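Local coordinates for protein putative NAD(P)H-dependent FMN-containing oxidoreductase YwqN (Bacillus subtilis, PDB 1RLI) that probably catalyses NAD(P)H-dependent redox reactions with an FMN cofactor, as a putative oxidoreductase of the SsuE family, at residues D[18-23]-D[120-124]. Residues are numbered along the deposited sequence; the frame is centred on the assembly and turned at random.
Sequences NTDVLA and VIAVG
L22 of helix 18-27 packs against I121 and V123 of strand 117-124, where the helix lies on one face of the sheet in a flavodoxin-like alpha/beta fold; strand 117-124 runs parallel to its neighbours 74-80 and 149-157. The short axes of 18-23 and 120-124 approach to 8.4 Å and run roughly antiparallel, at 143°. No hydrogen bond crosses between them; the evidence is for apolar packing, with 274 Å² buried between the two segments, both sides summed.

I121 and V123 direct their side chains to the helix, whereas A122, between them, turns to the other face and touches L155 of strand 149-157. L22 lies across both: its CB rests on I121 CG2 at 3.6 Å, and its CD1 reaches I121 CG2 at 3.7 Å. In I121 the CG2 methyl is anti to the backbone N while CG1 stands beside it (chi1 -66°), which separates the branches: CG2 meets L22, and CD1 extends to A23 CA at 3.7 Å. T19 also touches A78 and P80 of the adjacent strand 74-80.

At the start of the helix, N18 combines an apolar and a polar contact. It lays its CB against V123 CG1 at 3.8 Å, while its amide OD1 accepts a hydrogen bond from the I164 backbone N. V123 thus spans two helix residues: CG1 faces N18, and CG2 meets L22 CD1 at 3.5 Å, tighter than usual van der Waals contact.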
loop_
_atom_site.group_PDB
_atom_site.type_symbol
_atom_site.label_atom_id
_atom_site.label_comp_id
_atom_site.label_asym_id
_atom_site.label_seq_id
_atom_site.Cartn_x
_atom_site.Cartn_y
_atom_site.Cartn_z
ATOM N N ASN D 18 -4.222 12.456 -22.034
ATOM C CA ASN D 18 -4.845 12.737 -20.749
ATOM C C ASN D 18 -3.886 13.335 -19.744
ATOM O O ASN D 18 -4.273 14.160 -18.917
ATOM C CB ASN D 18 -5.459 11.468 -20.175
ATOM C CG ASN D 18 -6.492 10.871 -21.094
ATOM O OD1 ASN D 18 -7.397 11.567 -21.561
ATOM N ND2 ASN D 18 -6.370 9.580 -21.366
ATOM N N THR D 19 -2.633 12.905 -19.812
ATOM C CA THR D 19 -1.614 13.393 -18.913
ATOM C C THR D 19 -1.341 14.872 -19.162
ATOM O O THR D 19 -1.241 15.662 -18.221
ATOM C CB THR D 19 -0.314 12.574 -19.086
ATOM O OG1 THR D 19 -0.528 11.245 -18.584
ATOM C CG2 THR D 19 0.825 13.219 -18.351
ATOM N N ASP D 20 -1.211 15.240 -20.433
ATOM C CA ASP D 20 -0.959 16.634 -20.797
ATOM C C ASP D 20 -2.105 17.521 -20.346
ATOM O O ASP D 20 -1.900 18.589 -19.761
ATOM C CB ASP D 20 -0.813 16.782 -22.313
ATOM C CG ASP D 20 0.417 16.093 -22.855
ATOM O OD1 ASP D 20 1.069 16.684 -23.745
ATOM O OD2 ASP D 20 0.725 14.968 -22.408
ATOM N N VAL D 21 -3.315 17.068 -20.638
ATOM C CA VAL D 21 -4.523 17.796 -20.285
ATOM C C VAL D 21 -4.626 18.056 -18.785
ATOM O O VAL D 21 -4.840 19.188 -18.370
ATOM C CB VAL D 21 -5.784 17.031 -20.765
ATOM C CG1 VAL D 21 -7.043 17.701 -20.237
ATOM C CG2 VAL D 21 -5.811 16.981 -22.295
ATOM N N LEU D 22 -4.473 17.010 -17.965
ATOM C CA LEU D 22 -4.576 17.192 -16.526
ATOM C C LEU D 22 -3.493 18.107 -15.984
ATOM O O LEU D 22 -3.740 18.888 -15.071
ATOM C CB LEU D 22 -4.501 15.849 -15.789
ATOM C CG LEU D 22 -5.801 15.066 -15.644
ATOM C CD1 LEU D 22 -5.572 13.802 -14.809
ATOM C CD2 LEU D 22 -6.837 15.958 -14.971
ATOM N N ALA D 23 -2.292 18.006 -16.548
ATOM C CA ALA D 23 -1.188 18.839 -16.088
ATOM C C ALA D 23 -1.477 20.308 -16.354
ATOM O O ALA D 23 -1.193 21.164 -15.516
ATOM C CB ALA D 23 0.103 18.431 -16.768
ATOM N N VAL D 120 2.049 14.602 -7.950
ATOM C CA VAL D 120 1.935 13.550 -8.958
ATOM C C VAL D 120 0.563 13.581 -9.640
ATOM O O VAL D 120 -0.454 13.754 -8.978
ATOM C CB VAL D 120 2.106 12.135 -8.324
ATOM C CG1 VAL D 120 1.793 11.048 -9.361
ATOM C CG2 VAL D 120 3.552 11.958 -7.784
ATOM N N ILE D 121 0.551 13.416 -10.959
ATOM C CA ILE D 121 -0.698 13.324 -11.725
ATOM C C ILE D 121 -0.537 12.004 -12.486
ATOM O O ILE D 121 0.415 11.853 -13.252
ATOM C CB ILE D 121 -0.855 14.469 -12.757
ATOM C CG1 ILE D 121 -1.013 15.806 -12.023
ATOM C CG2 ILE D 121 -2.059 14.199 -13.645
ATOM C CD1 ILE D 121 -0.979 16.999 -12.938
ATOM N N ALA D 122 -1.440 11.051 -12.261
ATOM C CA ALA D 122 -1.361 9.752 -12.925
ATOM C C ALA D 122 -2.727 9.372 -13.480
ATOM O O ALA D 122 -3.754 9.496 -12.802
ATOM C CB ALA D 122 -0.872 8.674 -11.945
ATOM N N VAL D 123 -2.731 8.911 -14.716
ATOM C CA VAL D 123 -3.980 8.554 -15.368
ATOM C C VAL D 123 -3.920 7.124 -15.844
ATOM O O VAL D 123 -2.952 6.734 -16.480
ATOM C CB VAL D 123 -4.238 9.469 -16.593
ATOM C CG1 VAL D 123 -5.576 9.108 -17.238
ATOM C CG2 VAL D 123 -4.222 10.923 -16.168
ATOM N N GLY D 124 -4.975 6.362 -15.549
ATOM C CA GLY D 124 -5.037 4.966 -15.951
ATOM C C GLY D 124 -6.458 4.569 -16.315
ATOM O O GLY D 124 -7.406 5.248 -15.930
#